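Sialidase B (Streptococcus pneumoniae serotype 4, PDB 4XJW) cleaves terminal sialic acid residues from the oligosaccharides, glycoproteins and glycolipids that carry them, as a glycosyl hydrolase family 33 sialidase. Local coordinates at residues 621-633 with 644-656. The protein carries 1 engineered substitution. Numbering follows the deposited sequence. Where two conformers were deposited one is given.
Sequences LPNHHIGVLFEKY and SNVVQYIDLEIND. With OPX ((1s,3R,4S)-1-[(cyclohexylamino)methyl]-3,4-dihydroxycyclopentanesulfonic acid), chain B.
His625 and Asp651 meet across the antiparallel pair of strands 626-631 and 647-652. His625 ND1 donates a nearly straight hydrogen bond of 2.7 Å to the syn lone pair of Asp651 OD1, which lies in the imidazole plane, although ring and carboxylate are turned 53° apart. That bond fixes the rotation of the ring, whose two faces are covered by Asn623 ND2 and by Glu653 CG, the latter in a CH-pi contact 3.7 Å from the ring centroid.

Paired backbone hydrogen bonds run from Ile626 with Leu652 to Phe630 with Gln648, and Lys632 N extends the ladder to Val646 O. Gln648 has its CG beside the backbone N (chi1 -61°) and an extended chain beyond, which places OE1 3.5 Å from Lys632 CD and on Trp96 NE1, its hydrogen-bond donor. Its NE2 donates, close to the amide plane, to Asn645 O at 3.3 Å, so both ends of the buried amide are held. Next to it, Val646 turns CG2 onto the Tyr633 ring, 3.6 Å from CD1. Tyr649 lays its own ring along the opposite strand; its OH stands 3.6 Å from Gly627 CA and meets Leu621 CD1 at 3.4 Å.

The two strands are the middle and an outermost strand of a three-stranded antiparallel sheet of the sialidase beta-propeller. Glu631 OE2 forms a salt bridge with Arg207, a probable substrate-binding residue, and its OE1 accepts a hydrogen bond from the backbone N of Tyr615, the probable nucleophile. Leu621 and Pro622 line the inhibitor pocket together with Thr213 and Gln456, both hydrogen-bonded to the ligand. Strand 616-620 flanks 626-631, and Leu629 and Val647 pack against strand 219-226.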
loop_
_atom_site.group_PDB
_atom_site.type_symbol
_atom_site.label_atom_id
_atom_site.label_comp_id
_atom_site.label_asym_id
_atom_site.label_seq_id
_atom_site.Cartn_x
_atom_site.Cartn_y
_atom_site.Cartn_z
ATOM N N LEU A 621 1.916 -2.012 20.311
ATOM C CA LEU A 621 0.547 -2.119 20.793
ATOM C C LEU A 621 0.560 -1.926 22.307
ATOM O O LEU A 621 1.606 -2.107 22.960
ATOM C CB LEU A 621 -0.048 -3.471 20.390
ATOM C CG LEU A 621 0.114 -3.730 18.884
ATOM C CD1 LEU A 621 -0.208 -5.160 18.521
ATOM C CD2 LEU A 621 -0.736 -2.765 18.070
ATOM N N PRO A 622 -0.582 -1.521 22.878
ATOM C CA PRO A 622 -0.606 -1.273 24.323
ATOM C C PRO A 622 -0.233 -2.490 25.164
ATOM O O PRO A 622 0.191 -2.309 26.307
ATOM C CB PRO A 622 -2.062 -0.885 24.586
ATOM C CG PRO A 622 -2.534 -0.312 23.293
ATOM C CD PRO A 622 -1.851 -1.138 22.230
ATOM N N ASN A 623 -0.374 -3.691 24.620
ATOM C CA ASN A 623 0.018 -4.900 25.338
ATOM C C ASN A 623 1.485 -5.283 25.148
ATOM O O ASN A 623 1.902 -6.376 25.528
ATOM C CB ASN A 623 -0.889 -6.063 24.946
ATOM C CG ASN A 623 -0.779 -6.418 23.480
ATOM O OD1 ASN A 623 0.025 -5.829 22.753
ATOM N ND2 ASN A 623 -1.586 -7.380 23.035
ATOM N N HIS A 624 2.239 -4.380 24.519
ATOM C CA HIS A 624 3.677 -4.531 24.256
ATOM C C HIS A 624 4.023 -5.511 23.144
ATOM O O HIS A 624 5.197 -5.809 22.929
ATOM C CB HIS A 624 4.463 -4.847 25.538
ATOM C CG HIS A 624 4.204 -3.876 26.646
ATOM N ND1 HIS A 624 4.418 -2.520 26.507
ATOM C CD2 HIS A 624 3.740 -4.057 27.903
ATOM C CE1 HIS A 624 4.094 -1.908 27.631
ATOM N NE2 HIS A 624 3.689 -2.818 28.501
ATOM N N HIS A 625 3.011 -6.016 22.447
ATOM C CA HIS A 625 3.265 -6.645 21.148
ATOM C C HIS A 625 3.626 -5.569 20.142
ATOM O O HIS A 625 3.504 -4.367 20.425
ATOM C CB HIS A 625 2.038 -7.389 20.636
ATOM C CG HIS A 625 1.675 -8.589 21.446
ATOM N ND1 HIS A 625 1.200 -9.750 20.871
ATOM C CD2 HIS A 625 1.673 -8.799 22.782
ATOM C CE1 HIS A 625 0.939 -10.630 21.821
ATOM N NE2 HIS A 625 1.232 -10.083 22.990
ATOM N N ILE A 626 4.069 -6.010 18.966
ATOM C CA ILE A 626 4.380 -5.120 17.861
ATOM C C ILE A 626 3.403 -5.399 16.731
ATOM O O ILE A 626 3.230 -6.549 16.325
ATOM C CB ILE A 626 5.798 -5.370 17.344
ATOM C CG1 ILE A 626 6.839 -5.215 18.457
ATOM C CG2 ILE A 626 6.099 -4.431 16.181
ATOM C CD1 ILE A 626 6.909 -3.836 19.091
ATOM N N GLY A 627 2.729 -4.361 16.253
ATOM C CA GLY A 627 1.900 -4.482 15.066
ATOM C C GLY A 627 2.641 -3.954 13.850
ATOM O O GLY A 627 3.310 -2.916 13.929
ATOM N N VAL A 628 2.536 -4.681 12.738
ATOM C CA VAL A 628 3.189 -4.304 11.480
ATOM C C VAL A 628 2.125 -4.319 10.385
ATOM O O VAL A 628 1.447 -5.322 10.188
ATOM C CB VAL A 628 4.343 -5.265 11.111
ATOM C CG1 VAL A 628 5.097 -4.750 9.898
ATOM C CG2 VAL A 628 5.305 -5.448 12.281
ATOM N N LEU A 629 1.946 -3.185 9.718
ATOM C CA LEU A 629 1.076 -3.086 8.557
ATOM C C LEU A 629 1.984 -2.737 7.385
ATOM O O LEU A 629 2.651 -1.705 7.395
ATOM C CB LEU A 629 0.022 -2.000 8.762
ATOM C CG LEU A 629 -0.985 -1.812 7.634
ATOM C CD1 LEU A 629 -1.829 -3.065 7.473
ATOM C CD2 LEU A 629 -1.865 -0.596 7.921
ATOM N N PHE A 630 2.029 -3.606 6.387
ATOM C CA PHE A 630 3.045 -3.438 5.351
ATOM C C PHE A 630 2.580 -3.866 3.971
ATOM O O PHE A 630 1.658 -4.690 3.827
ATOM C CB PHE A 630 4.306 -4.221 5.729
ATOM C CG PHE A 630 4.119 -5.718 5.722
ATOM C CD1 PHE A 630 3.553 -6.371 6.815
ATOM C CD2 PHE A 630 4.510 -6.474 4.620
ATOM C CE1 PHE A 630 3.373 -7.760 6.813
ATOM C CE2 PHE A 630 4.346 -7.856 4.618
ATOM C CZ PHE A 630 3.780 -8.498 5.704
ATOM N N GLU A 631 3.250 -3.319 2.957
ATOM C CA GLU A 631 3.019 -3.695 1.582
ATOM C C GLU A 631 3.749 -5.003 1.307
ATOM O O GLU A 631 4.970 -5.016 1.175
ATOM C CB GLU A 631 3.534 -2.574 0.666
ATOM C CG GLU A 631 2.717 -1.271 0.774
ATOM C CD GLU A 631 3.324 -0.116 -0.006
ATOM O OE1 GLU A 631 4.514 -0.192 -0.407
ATOM O OE2 GLU A 631 2.586 0.864 -0.261
ATOM N N LYS A 632 3.014 -6.105 1.224
ATOM C CA LYS A 632 3.623 -7.408 0.958
ATOM C C LYS A 632 3.778 -7.651 -0.547
ATOM O O LYS A 632 3.227 -8.598 -1.119
ATOM C CB LYS A 632 2.843 -8.554 1.617
ATOM C CG LYS A 632 3.663 -9.844 1.702
ATOM C CD LYS A 632 2.889 -11.006 2.281
ATOM C CE LYS A 632 3.763 -12.249 2.335
ATOM N NZ LYS A 632 4.763 -12.150 3.425
ATOM N N TYR A 633 4.544 -6.784 -1.189
ATOM C CA TYR A 633 4.862 -6.947 -2.603
ATOM C C TYR A 633 5.971 -5.995 -2.943
ATOM O O TYR A 633 6.346 -5.132 -2.140
ATOM C CB TYR A 633 3.633 -6.715 -3.501
ATOM C CG TYR A 633 3.277 -5.269 -3.803
ATOM C CD1 TYR A 633 2.796 -4.415 -2.811
ATOM C CD2 TYR A 633 3.421 -4.763 -5.083
ATOM C CE1 TYR A 633 2.460 -3.088 -3.105
ATOM C CE2 TYR A 633 3.086 -3.460 -5.395
ATOM C CZ TYR A 633 2.597 -2.621 -4.408
ATOM O OH TYR A 633 2.272 -1.318 -4.739
ATOM N N SER A 644 -4.328 -6.316 -5.658
ATOM C CA SER A 644 -5.264 -6.086 -4.566
ATOM C C SER A 644 -4.937 -6.887 -3.306
ATOM O O SER A 644 -4.450 -8.024 -3.364
ATOM C CB SER A 644 -6.683 -6.381 -5.025
ATOM O OG SER A 644 -7.070 -5.477 -6.035
ATOM N N ASN A 645 -5.205 -6.270 -2.158
ATOM C CA ASN A 645 -5.116 -6.938 -0.860
ATOM C C ASN A 645 -3.724 -7.461 -0.543
ATOM O O ASN A 645 -3.556 -8.575 -0.024
ATOM C CB ASN A 645 -6.168 -8.052 -0.751
ATOM C CG ASN A 645 -7.574 -7.519 -0.643
ATOM O OD1 ASN A 645 -7.797 -6.312 -0.696
ATOM N ND2 ASN A 645 -8.541 -8.423 -0.502
ATOM N N VAL A 646 -2.729 -6.627 -0.843
ATOM C CA VAL A 646 -1.336 -6.920 -0.504
ATOM C C VAL A 646 -0.825 -6.123 0.702
ATOM O O VAL A 646 0.233 -6.441 1.235
ATOM C CB VAL A 646 -0.406 -6.724 -1.712
ATOM C CG1 VAL A 646 -0.651 -7.829 -2.746
ATOM C CG2 VAL A 646 -0.611 -5.323 -2.326
ATOM N N VAL A 647 -1.580 -5.105 1.134
ATOM C CA VAL A 647 -1.260 -4.399 2.382
ATOM C C VAL A 647 -1.902 -5.218 3.503
ATOM O O VAL A 647 -3.125 -5.367 3.566
ATOM C CB VAL A 647 -1.786 -2.954 2.402
ATOM C CG1 VAL A 647 -1.490 -2.284 3.757
ATOM C CG2 VAL A 647 -1.145 -2.132 1.270
ATOM N N GLN A 648 -1.050 -5.788 4.346
ATOM C CA GLN A 648 -1.459 -6.776 5.343
ATOM C C GLN A 648 -0.893 -6.456 6.715
ATOM O O GLN A 648 0.132 -5.791 6.839
ATOM C CB GLN A 648 -0.985 -8.161 4.890
ATOM C CG GLN A 648 -1.591 -8.588 3.564
ATOM C CD GLN A 648 -1.127 -9.938 3.084
ATOM O OE1 GLN A 648 -0.275 -10.579 3.695
ATOM N NE2 GLN A 648 -1.690 -10.379 1.951
ATOM N N TYR A 649 -1.593 -6.933 7.744
ATOM C CA TYR A 649 -1.265 -6.644 9.143
ATOM C C TYR A 649 -0.886 -7.927 9.886
ATOM O O TYR A 649 -1.605 -8.939 9.822
ATOM C CB TYR A 649 -2.475 -5.998 9.836
ATOM C CG TYR A 649 -2.271 -5.760 11.328
ATOM C CD1 TYR A 649 -1.543 -4.669 11.770
ATOM C CD2 TYR A 649 -2.796 -6.636 12.284
ATOM C CE1 TYR A 649 -1.343 -4.441 13.132
ATOM C CE2 TYR A 649 -2.598 -6.416 13.657
ATOM C CZ TYR A 649 -1.866 -5.311 14.063
ATOM O OH TYR A 649 -1.641 -5.063 15.402
ATOM N N ILE A 650 0.230 -7.876 10.610
ATOM C CA ILE A 650 0.623 -8.988 11.475
ATOM C C ILE A 650 0.907 -8.500 12.897
ATOM O O ILE A 650 1.190 -7.319 13.114
ATOM C CB ILE A 650 1.848 -9.750 10.938
ATOM C CG1 ILE A 650 3.053 -8.811 10.807
ATOM C CG2 ILE A 650 1.531 -10.420 9.592
ATOM C CD1 ILE A 650 4.359 -9.516 10.491
ATOM N N ASP A 651 0.848 -9.432 13.847
ATOM C CA ASP A 651 1.144 -9.169 15.249
ATOM C C ASP A 651 2.373 -9.986 15.648
ATOM O O ASP A 651 2.405 -11.200 15.435
ATOM C CB ASP A 651 -0.064 -9.579 16.108
ATOM C CG ASP A 651 0.162 -9.364 17.597
ATOM O OD1 ASP A 651 0.836 -10.208 18.232
ATOM O OD2 ASP A 651 -0.358 -8.363 18.133
ATOM N N LEU A 652 3.381 -9.326 16.210
ATOM C CA LEU A 652 4.591 -10.012 16.650
ATOM C C LEU A 652 4.880 -9.725 18.117
ATOM O O LEU A 652 4.487 -8.681 18.653
ATOM C CB LEU A 652 5.781 -9.592 15.797
ATOM C CG LEU A 652 5.720 -9.994 14.319
ATOM C CD1 LEU A 652 6.802 -9.267 13.524
ATOM C CD2 LEU A 652 5.856 -11.492 14.184
ATOM N N GLU A 653 5.567 -10.660 18.770
ATOM C CA GLU A 653 6.050 -10.461 20.133
ATOM C C GLU A 653 7.569 -10.309 20.129
ATOM O O GLU A 653 8.238 -10.793 19.216
ATOM C CB GLU A 653 5.642 -11.638 21.013
ATOM C CG GLU A 653 4.146 -11.797 21.151
ATOM C CD GLU A 653 3.765 -12.893 22.122
ATOM O OE1 GLU A 653 3.789 -12.638 23.346
ATOM O OE2 GLU A 653 3.451 -14.007 21.653
ATOM N N ILE A 654 8.119 -9.653 21.148
ATOM C CA ILE A 654 9.563 -9.423 21.185
ATOM C C ILE A 654 10.336 -10.732 21.146
ATOM O O ILE A 654 11.353 -10.843 20.460
ATOM C CB ILE A 654 9.987 -8.582 22.404
ATOM C CG1 ILE A 654 9.393 -7.188 22.292
ATOM C CG2 ILE A 654 11.499 -8.489 22.492
ATOM C CD1 ILE A 654 9.787 -6.468 21.009
ATOM N N ASN A 655 9.826 -11.745 21.842
ATOM C CA ASN A 655 10.470 -13.053 21.814
ATOM C C ASN A 655 10.544 -13.662 20.404
ATOM O O ASN A 655 11.441 -14.450 20.120
ATOM C CB ASN A 655 9.824 -14.017 22.815
ATOM C CG ASN A 655 10.187 -13.687 24.260
ATOM O OD1 ASN A 655 11.055 -12.853 24.523
ATOM N ND2 ASN A 655 9.531 -14.357 25.202
ATOM N N ASP A 656 9.619 -13.289 19.519
ATOM C CA ASP A 656 9.683 -13.770 18.138
ATOM C C ASP A 656 10.873 -13.157 17.425
ATOM O O ASP A 656 11.433 -13.748 16.495
ATOM C CB ASP A 656 8.424 -13.397 17.359
ATOM C CG ASP A 656 7.180 -14.048 17.911
ATOM O OD1 ASP A 656 7.242 -15.247 18.259
ATOM O OD2 ASP A 656 6.138 -13.352 18.002
HETATM C CAF OPX B . 2.902 1.142 25.026
HETATM C CAG OPX B . 2.940 2.401 25.842
HETATM C CAH OPX B . 2.268 1.403 23.698
HETATM C CAI OPX B . 3.657 3.494 25.105
HETATM C CAJ OPX B . 2.955 2.504 22.943
HETATM C CAK OPX B . 3.108 5.350 21.948
HETATM C CAL OPX B . 4.964 5.552 20.199
HETATM C CAM OPX B . 2.916 6.747 19.841
HETATM C CAO OPX B . 4.798 5.883 18.760
HETATM C CAP OPX B . 3.348 6.022 18.576
HETATM C CAQ OPX B . 3.028 3.762 23.774
HETATM C CAR OPX B . 3.861 6.259 20.930
HETATM N NAN OPX B . 3.834 4.794 23.100
HETATM O OAA OPX B . 5.456 7.133 22.863
HETATM O OAB OPX B . 5.332 8.469 20.837
HETATM O OAC OPX B . 5.341 4.906 17.943
HETATM O OAD OPX B . 2.702 4.818 18.515
HETATM O OAE OPX B . 3.476 8.461 22.361
HETATM S SAS OPX B . 4.568 7.658 21.800
HETATM O O HOH W 1 -1.931 -8.011 20.229
HETATM O O HOH W 2 6.006 -8.550 22.916
#